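Local coordinates for protein tRNA-splicing ligase RtcB (Thermus thermophilus, PDB 2EPG) that probably ligates RNA ends carrying a 2',3'-cyclic phosphate or 3'-phosphate to 5'-hydroxyl ends, using GTP and manganese, as a member of the RtcB family, at residues 14-17 / 21-24; 55-60 / 70-75; 118-123 / 219-224; 125-130 / 480-485. One frame throughout, in Å; residues are numbered along the deposited sequence.

Interaction 1 of 4, residues 14-17 / 21-24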
loop_
_atom_site.group_PDB
_atom_site.type_symbol
_atom_site.label_atom_id
_atom_site.label_comp_id
_atom_site.label_asym_id
_atom_site.label_seq_id
_atom_site.Cartn_x
_atom_site.Cartn_y
_atom_site.Cartn_z
ATOM N N PHE A 14 -18.338 -11.282 -19.579
ATOM C CA PHE A 14 -17.017 -11.728 -19.145
ATOM C C PHE A 14 -16.910 -13.248 -19.065
ATOM O O PHE A 14 -17.801 -13.907 -18.535
ATOM C CB PHE A 14 -16.635 -11.087 -17.797
ATOM C CG PHE A 14 -17.511 -11.485 -16.635
ATOM C CD1 PHE A 14 -17.386 -12.736 -16.042
ATOM C CD2 PHE A 14 -18.421 -10.583 -16.099
ATOM C CE1 PHE A 14 -18.155 -13.081 -14.925
ATOM C CE2 PHE A 14 -19.195 -10.913 -14.986
ATOM C CZ PHE A 14 -19.061 -12.165 -14.396
ATOM N N GLU A 15 -15.828 -13.798 -19.616
ATOM C CA GLU A 15 -15.595 -15.241 -19.599
ATOM C C GLU A 15 -14.467 -15.607 -18.628
ATOM O O GLU A 15 -13.655 -14.760 -18.255
ATOM C CB GLU A 15 -15.261 -15.765 -21.016
ATOM C CG GLU A 15 -13.987 -15.204 -21.697
ATOM C CD GLU A 15 -13.355 -16.201 -22.707
ATOM O OE1 GLU A 15 -13.964 -17.273 -22.961
ATOM O OE2 GLU A 15 -12.248 -15.921 -23.242
ATOM N N LYS A 16 -14.424 -16.871 -18.210
ATOM C CA LYS A 16 -13.381 -17.328 -17.297
ATOM C C LYS A 16 -12.226 -17.882 -18.120
ATOM O O LYS A 16 -12.423 -18.715 -19.012
ATOM C CB LYS A 16 -13.932 -18.406 -16.368
ATOM C CG LYS A 16 -12.981 -18.847 -15.262
ATOM C CD LYS A 16 -13.672 -19.852 -14.347
ATOM C CE LYS A 16 -12.764 -20.337 -13.241
ATOM N NZ LYS A 16 -13.465 -21.275 -12.340
ATOM N N ILE A 17 -11.020 -17.415 -17.828
ATOM C CA ILE A 17 -9.844 -17.851 -18.561
ATOM C C ILE A 17 -8.900 -18.719 -17.744
ATOM O O ILE A 17 -8.009 -19.365 -18.286
ATOM C CB ILE A 17 -9.089 -16.625 -19.116
ATOM C CG1 ILE A 17 -9.852 -16.081 -20.323
ATOM C CG2 ILE A 17 -7.648 -16.989 -19.491
ATOM C CD1 ILE A 17 -9.116 -14.980 -21.057
ATOM N N THR A 21 -9.791 -16.382 -12.330
ATOM C CA THR A 21 -9.439 -15.329 -13.282
ATOM C C THR A 21 -10.505 -15.118 -14.374
ATOM O O THR A 21 -10.835 -16.051 -15.127
ATOM C CB THR A 21 -8.090 -15.663 -13.937
ATOM O OG1 THR A 21 -7.130 -15.959 -12.908
ATOM C CG2 THR A 21 -7.588 -14.503 -14.780
ATOM N N TYR A 22 -11.025 -13.889 -14.467
ATOM C CA TYR A 22 -12.058 -13.537 -15.452
ATOM C C TYR A 22 -11.665 -12.397 -16.388
ATOM O O TYR A 22 -10.988 -11.442 -15.996
ATOM C CB TYR A 22 -13.359 -13.176 -14.739
ATOM C CG TYR A 22 -13.832 -14.277 -13.817
ATOM C CD1 TYR A 22 -14.419 -15.440 -14.327
ATOM C CD2 TYR A 22 -13.643 -14.183 -12.435
ATOM C CE1 TYR A 22 -14.804 -16.488 -13.483
ATOM C CE2 TYR A 22 -14.020 -15.222 -11.576
ATOM C CZ TYR A 22 -14.600 -16.371 -12.108
ATOM O OH TYR A 22 -14.967 -17.394 -11.265
ATOM N N ARG A 23 -12.127 -12.501 -17.627
ATOM C CA ARG A 23 -11.823 -11.537 -18.656
ATOM C C ARG A 23 -13.086 -10.836 -19.165
ATOM O O ARG A 23 -14.122 -11.471 -19.370
ATOM C CB ARG A 23 -11.119 -12.274 -19.792
ATOM C CG ARG A 23 -10.783 -11.470 -21.000
ATOM C CD ARG A 23 -10.854 -12.373 -22.212
ATOM N NE ARG A 23 -10.611 -11.600 -23.412
ATOM C CZ ARG A 23 -11.243 -11.762 -24.564
ATOM N NH1 ARG A 23 -10.925 -10.979 -25.576
ATOM N NH2 ARG A 23 -12.180 -12.696 -24.706
ATOM N N ILE A 24 -12.998 -9.516 -19.310
ATOM C CA ILE A 24 -14.089 -8.701 -19.840
ATOM C C ILE A 24 -13.579 -8.338 -21.220
ATOM O O ILE A 24 -12.743 -7.446 -21.370
ATOM C CB ILE A 24 -14.291 -7.409 -19.027
ATOM C CG1 ILE A 24 -14.773 -7.755 -17.618
ATOM C CG2 ILE A 24 -15.283 -6.489 -19.744
ATOM C CD1 ILE A 24 -14.682 -6.610 -16.636
#
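Glu15 and Arg23 form the hydrogen-bonded pair of an antiparallel beta hairpin built from strands 15-18 and 21-24. Arg23 N gives Glu15 O an almost straight bond (2.8 Å, 176° at the hydrogen), and Glu15 N returns a more bent one to Arg23 O. Nearer the turn, Ile17 N is hydrogen-bonded to Thr21 O at 3.0 Å. The packed part is Phe14 with the buried Tyr22: the edge of Phe14 is offset toward the face of Tyr22, centroids 6.0 Å apart and planes at 64°, and Phe36 of strand 34-37 meets both rings. At its exposed margin Lys16, CG anti to the backbone N (chi1 -173°), sends an extended chain obliquely past the tyrosine, Lys16 CG coming within 3.5 Å of Tyr22 CE1. Tyr22 OH is hydrogen-bonded to Lys40. Putting an alanine at Tyr22 would probably leave the Phe14 edge without the face it meets and Lys40 without its hydroxyl partner. The face with Glu15 and Arg23 is more open to solvent. There the two side chains run alongside each other into a long salt bridge, Glu15 OE2 to Arg23 NH2 3.5 Å, while Arg23 NH1 pairs with Asp33. The close approach on this side is Ile17 CD1 to Arg23 CD, 3.3 Å.

Interaction 2 of 4, residues 55-60 / 70-75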
loop_
_atom_site.group_PDB
_atom_site.type_symbol
_atom_site.label_atom_id
_atom_site.label_comp_id
_atom_site.label_asym_id
_atom_site.label_seq_id
_atom_site.Cartn_x
_atom_site.Cartn_y
_atom_site.Cartn_z
ATOM N N GLN A 55 -17.934 -1.903 -13.987
ATOM C CA GLN A 55 -18.224 -0.863 -14.973
ATOM C C GLN A 55 -17.115 0.182 -14.853
ATOM O O GLN A 55 -16.670 0.735 -15.856
ATOM C CB GLN A 55 -19.590 -0.216 -14.706
ATOM C CG GLN A 55 -19.847 1.085 -15.496
ATOM C CD GLN A 55 -20.044 0.871 -16.999
ATOM O OE1 GLN A 55 -21.072 0.343 -17.435
ATOM N NE2 GLN A 55 -19.061 1.286 -17.793
ATOM N N GLN A 56 -16.685 0.455 -13.620
ATOM C CA GLN A 56 -15.601 1.408 -13.398
ATOM C C GLN A 56 -14.327 0.858 -14.024
ATOM O O GLN A 56 -13.559 1.605 -14.630
ATOM C CB GLN A 56 -15.345 1.639 -11.908
ATOM C CG GLN A 56 -16.404 2.428 -11.196
ATOM C CD GLN A 56 -15.925 2.933 -9.861
ATOM O OE1 GLN A 56 -15.348 2.181 -9.072
ATOM N NE2 GLN A 56 -16.158 4.213 -9.593
ATOM N N LEU A 57 -14.096 -0.446 -13.864
ATOM C CA LEU A 57 -12.905 -1.076 -14.448
ATOM C C LEU A 57 -12.978 -0.927 -15.970
ATOM O O LEU A 57 -11.969 -0.670 -16.639
ATOM C CB LEU A 57 -12.821 -2.566 -14.073
ATOM C CG LEU A 57 -11.613 -3.315 -14.667
ATOM C CD1 LEU A 57 -10.346 -2.713 -14.107
ATOM C CD2 LEU A 57 -11.678 -4.815 -14.360
HETATM N N MSE A 58 -14.179 -1.073 -16.521
HETATM C CA MSE A 58 -14.350 -0.922 -17.965
HETATM C C MSE A 58 -14.065 0.516 -18.407
HETATM O O MSE A 58 -13.524 0.742 -19.487
HETATM C CB MSE A 58 -15.766 -1.344 -18.377
HETATM C CG MSE A 58 -15.964 -2.852 -18.367
HETATM SE SE MSE A 58 -17.840 -3.392 -18.337
HETATM C CE MSE A 58 -18.223 -3.142 -20.219
ATOM N N ASN A 59 -14.417 1.485 -17.568
ATOM C CA ASN A 59 -14.174 2.896 -17.889
ATOM C C ASN A 59 -12.662 3.151 -17.944
ATOM O O ASN A 59 -12.169 3.875 -18.806
ATOM C CB ASN A 59 -14.802 3.801 -16.828
ATOM C CG ASN A 59 -16.322 3.705 -16.783
ATOM O OD1 ASN A 59 -16.933 4.088 -15.790
ATOM N ND2 ASN A 59 -16.930 3.221 -17.847
ATOM N N VAL A 60 -11.936 2.556 -17.009
ATOM C CA VAL A 60 -10.486 2.701 -16.954
ATOM C C VAL A 60 -9.913 2.285 -18.307
ATOM O O VAL A 60 -9.043 2.958 -18.850
ATOM C CB VAL A 60 -9.896 1.815 -15.833
ATOM C CG1 VAL A 60 -8.362 1.805 -15.911
ATOM C CG2 VAL A 60 -10.362 2.333 -14.467
ATOM N N ALA A 70 -6.618 -3.906 -18.360
ATOM C CA ALA A 70 -6.884 -3.081 -17.191
ATOM C C ALA A 70 -7.232 -4.175 -16.179
ATOM O O ALA A 70 -7.913 -5.137 -16.544
ATOM C CB ALA A 70 -8.098 -2.155 -17.440
ATOM N N LEU A 71 -6.788 -4.035 -14.929
ATOM C CA LEU A 71 -7.016 -5.068 -13.918
ATOM C C LEU A 71 -7.656 -4.648 -12.613
ATOM O O LEU A 71 -7.590 -3.488 -12.202
ATOM C CB LEU A 71 -5.691 -5.744 -13.552
ATOM C CG LEU A 71 -4.958 -6.568 -14.601
ATOM C CD1 LEU A 71 -3.483 -6.236 -14.556
ATOM C CD2 LEU A 71 -5.206 -8.059 -14.344
ATOM N N ALA A 72 -8.231 -5.636 -11.938
ATOM C CA ALA A 72 -8.861 -5.436 -10.637
ATOM C C ALA A 72 -8.653 -6.689 -9.786
ATOM O O ALA A 72 -8.828 -7.811 -10.275
ATOM C CB ALA A 72 -10.346 -5.161 -10.793
HETATM N N MSE A 73 -8.280 -6.478 -8.526
HETATM C CA MSE A 73 -8.039 -7.542 -7.540
HETATM C C MSE A 73 -9.340 -8.114 -6.956
HETATM O O MSE A 73 -10.411 -7.530 -7.131
HETATM C CB MSE A 73 -7.162 -6.996 -6.401
HETATM C CG MSE A 73 -5.769 -6.610 -6.848
HETATM SE SE MSE A 73 -4.870 -8.157 -7.585
HETATM C CE MSE A 73 -3.920 -7.368 -9.030
ATOM N N PRO A 74 -9.258 -9.251 -6.231
ATOM C CA PRO A 74 -10.445 -9.876 -5.640
ATOM C C PRO A 74 -11.250 -9.005 -4.686
ATOM O O PRO A 74 -12.432 -9.254 -4.488
ATOM C CB PRO A 74 -9.884 -11.122 -4.951
ATOM C CG PRO A 74 -8.732 -11.477 -5.789
ATOM C CD PRO A 74 -8.083 -10.111 -6.020
ATOM N N ASP A 75 -10.633 -7.989 -4.094
ATOM C CA ASP A 75 -11.375 -7.121 -3.172
ATOM C C ASP A 75 -11.836 -5.832 -3.820
ATOM O O ASP A 75 -12.015 -4.833 -3.137
ATOM C CB ASP A 75 -10.531 -6.760 -1.952
ATOM C CG ASP A 75 -9.207 -6.122 -2.325
ATOM O OD1 ASP A 75 -8.512 -5.630 -1.410
ATOM O OD2 ASP A 75 -8.849 -6.125 -3.527
#
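Leu57 carries most of this contact, pushing its two methyl branches from helix 52-60 onto strand 70-73. Leu57 CD1 settles against the strand backbone, 3.4 Å from Leu71 O, and also meets the Ala70 methyl, CD1 to CB 4.1 Å. The other branch, Leu57 CD2, packs on Ala72 CB at 3.8 Å. One turn further along the helix, Val60 CG1 makes a lighter touch on Ala70 CB at 4.3 Å. With CG anti to the backbone N (chi1 179°), the leucine is carried out from the helix so that its two methyls lie along the strand, one against Ala70 and Leu71 O, the other against Ala72. Those alanines point toward the helix, whereas Leu71 between them turns its side chain away, to Val35, Phe37 and Val87.

The two elements run roughly antiparallel, their short axes at 151° and 8.1 Å apart at closest approach. The alanines offer only methyls, which is consistent with that approach: a helix packs here on the face of a strand chiefly through one leucine. Further out, backbone hydrogen bonds to strands 34-37 and 86-90 fix the strand from both edges, and the Gln56 amide holds the helix to Gly79 O. Beyond Ala72 the chain turns a corner at Pro74 and Asp75, and Asp75 OD1 makes a weak hydrogen bond to Gly411 N, beside the predicted guanylylated His410. Chemically the contact is buried and apolar, methyl against methyl and methyl against carbonyl, so whatever holds it probably rests on shape and burial, not on directional bonds.

Interaction 3 of 4, residues 118-123 / 219-224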
loop_
_atom_site.group_PDB
_atom_site.type_symbol
_atom_site.label_atom_id
_atom_site.label_comp_id
_atom_site.label_asym_id
_atom_site.label_seq_id
_atom_site.Cartn_x
_atom_site.Cartn_y
_atom_site.Cartn_z
ATOM N N LEU A 118 11.130 -11.505 19.821
ATOM C CA LEU A 118 10.245 -11.900 20.913
ATOM C C LEU A 118 9.120 -12.852 20.539
ATOM O O LEU A 118 8.620 -12.857 19.419
ATOM C CB LEU A 118 9.649 -10.655 21.573
ATOM C CG LEU A 118 10.667 -9.726 22.237
ATOM C CD1 LEU A 118 10.086 -8.331 22.438
ATOM C CD2 LEU A 118 11.095 -10.337 23.561
ATOM N N THR A 119 8.725 -13.675 21.498
ATOM C CA THR A 119 7.652 -14.621 21.272
ATOM C C THR A 119 6.483 -14.145 22.113
ATOM O O THR A 119 6.655 -13.316 23.010
ATOM C CB THR A 119 8.074 -16.041 21.688
ATOM O OG1 THR A 119 8.282 -16.091 23.109
ATOM C CG2 THR A 119 9.371 -16.417 20.979
ATOM N N LEU A 120 5.297 -14.648 21.808
ATOM C CA LEU A 120 4.104 -14.267 22.533
ATOM C C LEU A 120 4.331 -14.346 24.056
ATOM O O LEU A 120 4.002 -13.417 24.798
ATOM C CB LEU A 120 2.961 -15.192 22.130
ATOM C CG LEU A 120 1.552 -14.630 21.897
ATOM C CD1 LEU A 120 0.560 -15.744 22.174
ATOM C CD2 LEU A 120 1.262 -13.432 22.788
ATOM N N GLU A 121 4.903 -15.457 24.508
ATOM C CA GLU A 121 5.156 -15.678 25.931
ATOM C C GLU A 121 5.954 -14.554 26.582
ATOM O O GLU A 121 5.715 -14.204 27.740
ATOM C CB GLU A 121 5.892 -17.008 26.145
ATOM C CG GLU A 121 5.112 -18.266 25.730
ATOM C CD GLU A 121 5.050 -18.483 24.223
ATOM O OE1 GLU A 121 5.991 -18.055 23.522
ATOM O OE2 GLU A 121 4.070 -19.091 23.737
ATOM N N ASP A 122 6.895 -13.991 25.831
ATOM C CA ASP A 122 7.745 -12.915 26.326
ATOM C C ASP A 122 7.022 -11.589 26.426
ATOM O O ASP A 122 7.355 -10.751 27.263
ATOM C CB ASP A 122 8.938 -12.712 25.396
ATOM C CG ASP A 122 9.814 -13.937 25.288
ATOM O OD1 ASP A 122 10.481 -14.087 24.234
ATOM O OD2 ASP A 122 9.850 -14.739 26.256
ATOM N N LEU A 123 6.021 -11.405 25.582
ATOM C CA LEU A 123 5.304 -10.138 25.523
ATOM C C LEU A 123 4.101 -9.963 26.440
ATOM O O LEU A 123 3.949 -8.924 27.088
ATOM C CB LEU A 123 4.847 -9.888 24.089
ATOM C CG LEU A 123 4.281 -8.495 23.870
ATOM C CD1 LEU A 123 5.441 -7.602 23.477
ATOM C CD2 LEU A 123 3.224 -8.497 22.782
ATOM N N VAL A 219 0.346 -4.509 17.516
ATOM C CA VAL A 219 1.336 -5.480 17.955
ATOM C C VAL A 219 0.581 -6.793 17.775
ATOM O O VAL A 219 -0.552 -6.925 18.247
ATOM C CB VAL A 219 1.693 -5.312 19.434
ATOM C CG1 VAL A 219 2.806 -6.300 19.813
ATOM C CG2 VAL A 219 2.121 -3.880 19.702
ATOM N N GLN A 220 1.199 -7.747 17.093
ATOM C CA GLN A 220 0.544 -9.016 16.803
ATOM C C GLN A 220 1.526 -10.165 17.008
ATOM O O GLN A 220 2.699 -9.970 17.380
ATOM C CB GLN A 220 0.103 -9.046 15.319
ATOM C CG GLN A 220 -0.193 -7.687 14.676
ATOM C CD GLN A 220 0.077 -7.642 13.160
ATOM O OE1 GLN A 220 1.227 -7.766 12.708
ATOM N NE2 GLN A 220 -0.979 -7.466 12.379
ATOM N N TYR A 221 1.039 -11.374 16.768
ATOM C CA TYR A 221 1.905 -12.533 16.839
ATOM C C TYR A 221 1.555 -13.411 15.643
ATOM O O TYR A 221 0.426 -13.396 15.156
ATOM C CB TYR A 221 1.759 -13.291 18.175
ATOM C CG TYR A 221 0.420 -13.955 18.434
ATOM C CD1 TYR A 221 -0.619 -13.263 19.066
ATOM C CD2 TYR A 221 0.204 -15.283 18.071
ATOM C CE1 TYR A 221 -1.837 -13.880 19.332
ATOM C CE2 TYR A 221 -1.004 -15.909 18.329
ATOM C CZ TYR A 221 -2.019 -15.205 18.961
ATOM O OH TYR A 221 -3.213 -15.831 19.209
ATOM N N VAL A 222 2.542 -14.133 15.136
ATOM C CA VAL A 222 2.321 -15.011 13.998
ATOM C C VAL A 222 1.575 -16.228 14.556
ATOM O O VAL A 222 2.095 -16.901 15.440
ATOM C CB VAL A 222 3.675 -15.452 13.397
ATOM C CG1 VAL A 222 3.455 -16.419 12.258
ATOM C CG2 VAL A 222 4.453 -14.229 12.923
ATOM N N ASP A 223 0.358 -16.501 14.091
ATOM C CA ASP A 223 -0.340 -17.666 14.626
ATOM C C ASP A 223 -0.386 -18.847 13.654
ATOM O O ASP A 223 -0.818 -19.941 14.021
ATOM C CB ASP A 223 -1.755 -17.304 15.121
ATOM C CG ASP A 223 -2.803 -17.355 14.034
ATOM O OD1 ASP A 223 -4.004 -17.416 14.379
ATOM O OD2 ASP A 223 -2.445 -17.323 12.844
ATOM N N GLU A 224 0.083 -18.635 12.425
ATOM C CA GLU A 224 0.094 -19.708 11.451
ATOM C C GLU A 224 1.144 -19.465 10.371
ATOM O O GLU A 224 1.328 -18.334 9.910
ATOM C CB GLU A 224 -1.299 -19.843 10.822
ATOM C CG GLU A 224 -1.621 -21.236 10.305
ATOM C CD GLU A 224 -3.106 -21.569 10.407
ATOM O OE1 GLU A 224 -3.901 -21.023 9.606
ATOM O OE2 GLU A 224 -3.472 -22.370 11.301
#
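Leu120 and Tyr221 bring their CA atoms within 6.3 Å of each other where the first turn of helix 120-123 passes over strand 216-225. The leucine lies over one face of the tyrosine ring: Leu120 CD1 sits 3.9 Å from the centroid of the Tyr221 ring, right on the ring normal, a CH-pi contact with hardly any offset. Leu120 CG follows it in, 3.7 Å from Tyr221 CG, so the branch covers the root of the ring as well as its centre. Tyr221 offers that face because its CG stands between the backbone N and the carbonyl carbon (chi1 66°). A second, smaller contact lies deeper: Leu123 and Val219 reach toward each other tip to tip, with Leu123 CD2 3.7 Å from Val219 CG1.

The helix start that presents both leucines is held by its own polar groups. Thr119, the N-cap, passes its backbone N-H to Asp122 OD1 at 3.3 Å, entering from above the carboxylate plane. Thr119 OG1 donates to Glu121 OE1, which accepts on its anti lone pair, at 3.0 Å. A serine in place of Tyr221 would probably strip Leu120 of the flat surface under its CD1 and open a gap beside the strand.

Around this pair, Leu482 of strand 474-486 touches both Leu120 and Tyr221, while strand 240-247, on the other edge of 216-225, brings Val241 against Leu123 and Val219. Leu130 of helix 127-137 packs on those same two residues, so that helices 120-123 and 127-137 both rest on this side of strand 216-225.

Interaction 4 of 4, residues 125-130 / 480-485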
loop_
_atom_site.group_PDB
_atom_site.type_symbol
_atom_site.label_atom_id
_atom_site.label_comp_id
_atom_site.label_asym_id
_atom_site.label_seq_id
_atom_site.Cartn_x
_atom_site.Cartn_y
_atom_site.Cartn_z
ATOM N N PRO A 125 3.128 -10.736 29.434
ATOM C CA PRO A 125 3.199 -10.130 30.772
ATOM C C PRO A 125 3.441 -8.612 30.830
ATOM O O PRO A 125 3.266 -7.993 31.886
ATOM C CB PRO A 125 4.288 -10.955 31.473
ATOM C CG PRO A 125 5.134 -11.477 30.343
ATOM C CD PRO A 125 4.133 -11.802 29.264
ATOM N N ARG A 126 3.820 -8.007 29.702
ATOM C CA ARG A 126 4.061 -6.561 29.658
ATOM C C ARG A 126 3.129 -5.879 28.660
ATOM O O ARG A 126 3.347 -4.733 28.256
ATOM C CB ARG A 126 5.504 -6.266 29.257
ATOM C CG ARG A 126 6.545 -7.082 29.996
ATOM C CD ARG A 126 7.907 -6.455 29.811
ATOM N NE ARG A 126 8.981 -7.433 29.885
ATOM C CZ ARG A 126 10.267 -7.119 29.801
ATOM N NH1 ARG A 126 11.193 -8.066 29.869
ATOM N NH2 ARG A 126 10.628 -5.854 29.658
ATOM N N GLN A 127 2.094 -6.606 28.263
ATOM C CA GLN A 127 1.112 -6.132 27.301
ATOM C C GLN A 127 0.546 -4.747 27.635
ATOM O O GLN A 127 0.418 -3.878 26.762
ATOM C CB GLN A 127 -0.010 -7.163 27.207
ATOM C CG GLN A 127 -1.116 -6.802 26.269
ATOM C CD GLN A 127 -2.110 -7.934 26.091
ATOM O OE1 GLN A 127 -2.505 -8.594 27.055
ATOM N NE2 GLN A 127 -2.531 -8.153 24.855
ATOM N N LYS A 128 0.218 -4.539 28.902
ATOM C CA LYS A 128 -0.340 -3.270 29.337
ATOM C C LYS A 128 0.710 -2.170 29.248
ATOM O O LYS A 128 0.460 -1.125 28.668
ATOM C CB LYS A 128 -0.875 -3.407 30.769
ATOM C CG LYS A 128 -1.809 -2.298 31.217
ATOM C CD LYS A 128 -1.050 -1.116 31.816
ATOM C CE LYS A 128 -2.013 -0.152 32.514
ATOM N NZ LYS A 128 -2.871 -0.907 33.478
ATOM N N GLU A 129 1.887 -2.408 29.818
ATOM C CA GLU A 129 2.964 -1.423 29.778
ATOM C C GLU A 129 3.254 -0.966 28.340
ATOM O O GLU A 129 3.416 0.227 28.082
ATOM C CB GLU A 129 4.254 -1.997 30.375
ATOM C CG GLU A 129 4.202 -2.355 31.855
ATOM C CD GLU A 129 3.230 -3.479 32.145
ATOM O OE1 GLU A 129 3.179 -4.442 31.350
ATOM O OE2 GLU A 129 2.525 -3.406 33.170
ATOM N N LEU A 130 3.318 -1.920 27.414
ATOM C CA LEU A 130 3.611 -1.620 26.014
ATOM C C LEU A 130 2.498 -0.799 25.374
ATOM O O LEU A 130 2.761 0.205 24.717
ATOM C CB LEU A 130 3.840 -2.920 25.239
ATOM C CG LEU A 130 4.193 -2.804 23.752
ATOM C CD1 LEU A 130 5.457 -1.967 23.573
ATOM C CD2 LEU A 130 4.384 -4.208 23.164
ATOM N N ARG A 480 -2.163 -12.417 14.152
ATOM C CA ARG A 480 -3.309 -12.110 14.999
ATOM C C ARG A 480 -2.945 -10.921 15.900
ATOM O O ARG A 480 -1.878 -10.894 16.513
ATOM C CB ARG A 480 -3.676 -13.344 15.827
ATOM C CG ARG A 480 -4.959 -13.187 16.620
ATOM C CD ARG A 480 -5.533 -14.529 17.055
ATOM N NE ARG A 480 -6.844 -14.334 17.659
ATOM C CZ ARG A 480 -7.038 -13.742 18.833
ATOM N NH1 ARG A 480 -8.270 -13.591 19.306
ATOM N NH2 ARG A 480 -5.998 -13.321 19.551
ATOM N N PRO A 481 -3.823 -9.914 15.983
ATOM C CA PRO A 481 -3.566 -8.730 16.814
ATOM C C PRO A 481 -3.718 -8.939 18.316
ATOM O O PRO A 481 -4.549 -9.731 18.757
ATOM C CB PRO A 481 -4.572 -7.715 16.284
ATOM C CG PRO A 481 -5.741 -8.578 15.930
ATOM C CD PRO A 481 -5.106 -9.784 15.264
ATOM N N LEU A 482 -2.899 -8.222 19.083
ATOM C CA LEU A 482 -2.921 -8.273 20.542
ATOM C C LEU A 482 -3.219 -6.882 21.078
ATOM O O LEU A 482 -3.960 -6.728 22.047
ATOM C CB LEU A 482 -1.565 -8.713 21.094
ATOM C CG LEU A 482 -1.156 -10.171 20.920
ATOM C CD1 LEU A 482 0.346 -10.292 21.089
ATOM C CD2 LEU A 482 -1.894 -11.032 21.926
ATOM N N ILE A 483 -2.607 -5.879 20.447
ATOM C CA ILE A 483 -2.768 -4.481 20.831
ATOM C C ILE A 483 -3.058 -3.629 19.609
ATOM O O ILE A 483 -2.357 -3.724 18.601
ATOM C CB ILE A 483 -1.492 -3.892 21.466
ATOM C CG1 ILE A 483 -1.102 -4.666 22.721
ATOM C CG2 ILE A 483 -1.726 -2.421 21.800
ATOM C CD1 ILE A 483 0.249 -4.232 23.281
ATOM N N VAL A 484 -4.073 -2.778 19.712
ATOM C CA VAL A 484 -4.435 -1.900 18.611
ATOM C C VAL A 484 -4.361 -0.448 19.076
ATOM O O VAL A 484 -5.001 -0.071 20.060
ATOM C CB VAL A 484 -5.868 -2.201 18.091
ATOM C CG1 VAL A 484 -6.283 -1.138 17.089
ATOM C CG2 VAL A 484 -5.917 -3.582 17.416
ATOM N N VAL A 485 -3.554 0.349 18.379
ATOM C CA VAL A 485 -3.391 1.770 18.679
ATOM C C VAL A 485 -3.938 2.539 17.471
ATOM O O VAL A 485 -3.410 2.411 16.356
ATOM C CB VAL A 485 -1.899 2.142 18.886
ATOM C CG1 VAL A 485 -1.759 3.642 19.120
ATOM C CG2 VAL A 485 -1.327 1.367 20.065
#
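Leu482 and Ile483 meet the helix from a classic beta bulge: both face Val219 on the neighbouring strand, and at this corner of strand 474-486 both come up against Gln127 of helix 127-137. Ile483 is the more deeply engaged. Ile483 CD1 lies 3.5 Å from Gln127 O, a methyl laid against a helix carbonyl, and 4.1 Å from Leu130 CD2, one turn further on. Ile483 CG1 passes Gln127 CG at 4.1 Å, the two chains sliding past one another in opposite directions. Ile483 CG1 is anti to the carbonyl carbon (chi1 -60°), which carries CD1 out to the helix.

Gln127 has its CG anti to the backbone N and an extended chain, so its amide is delivered to the bulge, where it crosses Leu482 at about a right angle. Gln127 NE2 is 3.9 Å from Leu482 CB and 3.5 Å from Leu482 O. The methylenes behind the amide join Leu130 in burying the isoleucine. Leu130 N closes the first helical bond to Arg126 O at 2.9 Å, with Arg126 at the N-cap; the arginine itself turns to Val322 O and the ring of Phe324.

The bulge is held on two edges by backbone hydrogen bonds, to Val219 of strand 216-225 on one and to Leu440 of strand 440-442 on the other, and Leu440 also touches Gln127. Helix 127-137 thus packs on the bulged strand where it is flanked by 216-225 and 440-442.

Overall arrangement
The four contacts fall into two groups, interactions 2 and 3 lying on opposite sides of the chain's centre with their own centres 37 Å apart. Interactions 1 and 2 have centres 12 Å apart and share packing: Ile24 CD1 of the hairpin meets Leu57 CD2 at 4.2 Å. Interactions 3 and 4, 10 Å apart, are joined by strand pairing, with probable hydrogen bonds between Leu482 N and Val219 O at 2.8 Å and between Arg480 N and Tyr221 O at 2.9 Å. This second pair lies nearer the predicted GMP site: the side chain of Ile483 is about 6 Å from that of Leu217, a predicted GMP-binding residue. In interaction 2 the Ala72 side chain is about 11 Å from that of His410, and interaction 1 lies away from the site.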